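Pilus assembly protein CpaE (PDB 4N0P) probably serves pilus assembly in Caulobacter crescentus, the full-length protein being a likely ATP-binding ATPase of which this is the receiver-like domain. Local coordinates at residues K102-L114 against L118-L131. Sequence-based numbering, arbitrary orientation.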
# COMPACT_ATOMS: atom_id res chain seq x y z
N LYS A 102 7.24 2.51 -4.65
CA LYS A 102 7.13 2.45 -3.18
C LYS A 102 6.14 1.35 -2.82
O LYS A 102 5.17 1.13 -3.55
CB LYS A 102 6.65 3.80 -2.61
CG LYS A 102 7.70 4.91 -2.83
CD LYS A 102 7.26 6.22 -2.25
CE LYS A 102 8.14 7.37 -2.71
NZ LYS A 102 9.52 7.27 -2.17
N VAL A 103 6.36 0.69 -1.68
CA VAL A 103 5.46 -0.37 -1.25
C VAL A 103 4.90 -0.03 0.13
O VAL A 103 5.65 0.32 1.05
CB VAL A 103 6.14 -1.78 -1.27
CG1 VAL A 103 5.25 -2.85 -0.62
CG2 VAL A 103 6.51 -2.19 -2.71
N VAL A 104 3.57 -0.13 0.27
CA VAL A 104 2.89 0.11 1.54
C VAL A 104 2.16 -1.19 1.89
O VAL A 104 1.48 -1.74 1.03
CB VAL A 104 1.93 1.33 1.45
CG1 VAL A 104 1.04 1.40 2.68
CG2 VAL A 104 2.72 2.64 1.30
N VAL A 105 2.27 -1.63 3.13
CA VAL A 105 1.60 -2.85 3.57
C VAL A 105 0.45 -2.46 4.49
O VAL A 105 0.62 -1.63 5.36
CB VAL A 105 2.60 -3.81 4.28
CG1 VAL A 105 1.88 -5.01 4.93
CG2 VAL A 105 3.71 -4.28 3.30
N VAL A 106 -0.72 -3.08 4.29
CA VAL A 106 -1.87 -2.90 5.18
C VAL A 106 -2.02 -4.23 5.93
O VAL A 106 -2.11 -5.27 5.29
CB VAL A 106 -3.16 -2.50 4.44
CG1 VAL A 106 -4.30 -2.32 5.45
CG2 VAL A 106 -2.96 -1.23 3.62
N GLY A 107 -2.00 -4.20 7.25
CA GLY A 107 -2.12 -5.43 8.03
C GLY A 107 -3.08 -5.30 9.20
O GLY A 107 -3.53 -4.20 9.49
N GLN A 108 -3.38 -6.39 9.89
CA GLN A 108 -4.28 -6.27 11.05
C GLN A 108 -3.51 -6.45 12.35
O GLN A 108 -4.12 -6.35 13.42
CB GLN A 108 -5.45 -7.30 11.01
CG GLN A 108 -6.23 -7.43 9.71
CD GLN A 108 -7.02 -6.20 9.30
OE1 GLN A 108 -6.73 -5.57 8.27
NE2 GLN A 108 -8.06 -5.87 10.05
N THR A 109 -2.20 -6.73 12.26
CA THR A 109 -1.43 -6.98 13.47
C THR A 109 -0.61 -5.78 13.89
O THR A 109 0.12 -5.15 13.11
CB THR A 109 -0.54 -8.22 13.36
OG1 THR A 109 0.35 -8.05 12.26
CG2 THR A 109 -1.36 -9.51 13.20
N ASN A 110 -0.75 -5.47 15.18
CA ASN A 110 -0.04 -4.38 15.82
C ASN A 110 1.17 -5.00 16.49
O ASN A 110 1.10 -5.35 17.67
CB ASN A 110 -0.97 -3.67 16.80
CG ASN A 110 -0.36 -2.46 17.44
OD1 ASN A 110 0.60 -1.88 16.90
ND2 ASN A 110 -0.91 -2.05 18.58
N ASP A 111 2.24 -5.25 15.72
CA ASP A 111 3.43 -5.96 16.19
C ASP A 111 4.71 -5.25 15.79
O ASP A 111 4.99 -5.08 14.61
CB ASP A 111 3.44 -7.39 15.63
CG ASP A 111 4.55 -8.25 16.21
OD1 ASP A 111 4.43 -8.67 17.39
OD2 ASP A 111 5.54 -8.52 15.49
N ILE A 112 5.50 -4.87 16.79
CA ILE A 112 6.75 -4.12 16.54
C ILE A 112 7.77 -4.99 15.77
O ILE A 112 8.42 -4.46 14.88
CB ILE A 112 7.32 -3.60 17.86
CG1 ILE A 112 6.39 -2.50 18.42
CG2 ILE A 112 8.78 -3.10 17.72
CD1 ILE A 112 6.54 -2.30 19.92
N ALA A 113 7.89 -6.29 16.08
CA ALA A 113 8.87 -7.15 15.40
C ALA A 113 8.60 -7.18 13.87
O ALA A 113 9.53 -7.01 13.07
CB ALA A 113 8.86 -8.56 15.98
N LEU A 114 7.32 -7.29 13.49
CA LEU A 114 6.93 -7.27 12.08
C LEU A 114 7.24 -5.89 11.48
O LEU A 114 7.82 -5.82 10.42
CB LEU A 114 5.42 -7.58 11.95
CG LEU A 114 4.85 -7.53 10.52
CD1 LEU A 114 5.59 -8.52 9.58
CD2 LEU A 114 3.34 -7.75 10.52
N LEU A 118 9.75 -5.05 8.32
CA LEU A 118 9.24 -4.41 7.10
C LEU A 118 10.05 -3.15 6.78
O LEU A 118 10.45 -2.96 5.63
CB LEU A 118 7.73 -4.05 7.25
CG LEU A 118 6.74 -5.23 7.34
CD1 LEU A 118 5.32 -4.74 7.54
CD2 LEU A 118 6.87 -6.16 6.13
N MET A 119 10.33 -2.31 7.79
CA MET A 119 11.08 -1.06 7.60
C MET A 119 12.51 -1.37 7.14
O MET A 119 13.00 -0.71 6.23
CB MET A 119 11.09 -0.22 8.89
CG MET A 119 9.73 0.36 9.26
SD MET A 119 8.82 1.31 7.96
CE MET A 119 7.66 0.08 7.41
N ARG A 120 13.14 -2.42 7.71
CA ARG A 120 14.48 -2.86 7.33
C ARG A 120 14.51 -3.33 5.85
O ARG A 120 15.52 -3.11 5.17
CB ARG A 120 14.94 -4.00 8.24
CG ARG A 120 16.44 -4.21 8.24
CD ARG A 120 16.84 -5.44 9.06
NE ARG A 120 16.29 -6.69 8.51
CZ ARG A 120 16.86 -7.42 7.56
NH1 ARG A 120 18.02 -7.04 7.04
NH2 ARG A 120 16.29 -8.53 7.13
N ARG A 121 13.41 -3.95 5.37
CA ARG A 121 13.30 -4.42 3.99
C ARG A 121 13.02 -3.29 2.99
O ARG A 121 13.00 -3.54 1.77
CB ARG A 121 12.21 -5.49 3.87
CG ARG A 121 12.54 -6.70 4.68
CD ARG A 121 11.98 -7.94 4.08
NE ARG A 121 12.34 -9.08 4.91
CZ ARG A 121 11.94 -10.32 4.68
NH1 ARG A 121 11.15 -10.60 3.65
NH2 ARG A 121 12.31 -11.30 5.49
N GLY A 122 12.79 -2.07 3.48
CA GLY A 122 12.53 -0.94 2.60
C GLY A 122 11.07 -0.65 2.31
O GLY A 122 10.78 0.18 1.45
N VAL A 123 10.14 -1.32 3.04
CA VAL A 123 8.70 -1.03 2.95
C VAL A 123 8.53 0.42 3.44
O VAL A 123 9.10 0.80 4.47
CB VAL A 123 7.85 -2.06 3.74
CG1 VAL A 123 6.41 -1.58 3.92
CG2 VAL A 123 7.90 -3.45 3.08
N SER A 124 7.78 1.25 2.65
CA SER A 124 7.62 2.67 2.94
C SER A 124 6.78 2.94 4.14
O SER A 124 7.11 3.84 4.92
CB SER A 124 7.03 3.40 1.74
OG SER A 124 7.98 3.45 0.69
N GLU A 125 5.70 2.16 4.34
CA GLU A 125 4.82 2.37 5.47
C GLU A 125 4.07 1.08 5.76
O GLU A 125 3.85 0.26 4.86
CB GLU A 125 3.83 3.54 5.15
CG GLU A 125 2.94 4.02 6.29
CD GLU A 125 3.66 4.43 7.56
OE1 GLU A 125 4.09 3.53 8.33
OE2 GLU A 125 3.79 5.65 7.79
N TYR A 126 3.64 0.92 7.00
CA TYR A 126 2.82 -0.21 7.41
C TYR A 126 1.60 0.38 8.10
O TYR A 126 1.76 1.14 9.06
CB TYR A 126 3.61 -1.18 8.31
CG TYR A 126 2.75 -2.29 8.89
CD1 TYR A 126 2.25 -3.31 8.09
CD2 TYR A 126 2.41 -2.29 10.24
CE1 TYR A 126 1.45 -4.32 8.62
CE2 TYR A 126 1.60 -3.30 10.78
CZ TYR A 126 1.12 -4.31 9.97
OH TYR A 126 0.35 -5.32 10.51
N LEU A 127 0.39 0.11 7.56
CA LEU A 127 -0.84 0.66 8.12
C LEU A 127 -1.62 -0.42 8.82
O LEU A 127 -1.79 -1.50 8.27
CB LEU A 127 -1.69 1.30 7.01
CG LEU A 127 -1.07 2.47 6.25
CD1 LEU A 127 -1.99 2.90 5.12
CD2 LEU A 127 -0.79 3.66 7.18
N THR A 128 -2.06 -0.13 10.07
CA THR A 128 -2.77 -1.13 10.85
C THR A 128 -4.22 -0.76 10.92
O THR A 128 -4.58 0.32 11.41
CB THR A 128 -2.18 -1.29 12.28
OG1 THR A 128 -0.76 -1.28 12.24
CG2 THR A 128 -2.67 -2.56 12.97
N GLN A 129 -5.05 -1.66 10.42
CA GLN A 129 -6.48 -1.51 10.47
C GLN A 129 -6.93 -1.67 11.93
O GLN A 129 -6.27 -2.38 12.69
CB GLN A 129 -7.13 -2.55 9.55
CG GLN A 129 -7.12 -2.17 8.08
CD GLN A 129 -8.51 -1.80 7.63
OE1 GLN A 129 -9.12 -0.82 8.10
NE2 GLN A 129 -9.08 -2.63 6.76
N PRO A 130 -7.99 -0.96 12.38
CA PRO A 130 -8.86 -0.05 11.63
C PRO A 130 -8.23 1.33 11.42
O PRO A 130 -7.66 1.94 12.32
CB PRO A 130 -10.13 0.02 12.49
CG PRO A 130 -9.64 -0.20 13.89
CD PRO A 130 -8.44 -1.12 13.78
N LEU A 131 -8.36 1.80 10.18
CA LEU A 131 -7.89 3.09 9.67
C LEU A 131 -9.05 3.89 9.14
O LEU A 131 -10.04 3.31 8.71
CB LEU A 131 -6.97 2.82 8.46
CG LEU A 131 -5.62 2.26 8.66
CD1 LEU A 131 -5.38 1.13 7.68
CD2 LEU A 131 -4.57 3.34 8.48
O HOH W 1 9.38 5.64 0.86
O HOH W 2 8.99 1.24 -0.42
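Tyr-126 lies against Val-105 and reaches past Gly-107 to the loop before helix 112-120. With CG anti to the backbone N (chi1 174°), the ring leans across to Val-105, whose CG1 packs 3.6 Å from Tyr-126 CD1. Glycine suits position 107: with no side chain on this face, Gly-107 CA lies 3.5 Å from Tyr-126 OH as the phenol passes. Tyr-126 OH donates to Thr-109 O at 2.6 Å, arriving in the carbonyl plane on a lone pair of that oxygen, while Leu-114 CD2 approaches obliquely, 4.1 Å from Tyr-126 CZ. Leu-118, from helix 112-120, and Val-123 extend this apolar layer, and Leu-86 of helix 83-94 packs on Val-105 and Leu-114.

The parallel strands carrying Val-105 and Tyr-126 alternate donors and acceptors: Val-105 N bonds Glu-125 O, and Leu-127 N returns to Val-105 O (2.8 Å), both nearly straight at 168°. Beta-branched valines favour such extended backbone; Val-104 and Leu-127 meet on the face packed by helix 133-144.

Side chains are looser at the ends. Ser-124 N still bonds Val-103 O, though bent to 146°, and one water joins Val-103 N, Gly-122 O and Ser-124 OG, the small serine suiting this wet turn. At the far end Gln-129 N bonds Gly-107 O; Gln-108 OE1 lies 3.3 Å from Gln-129 CB, the amides almost perpendicular, while Gln-129 NE2 bonds Thr-34.

In this right-handed beta-alpha-beta crossover of the receiver-like fold, hydrocarbon packing joins helix to sheet, while the buried phenol's directional bond probably fixes the loop after strand 102-107.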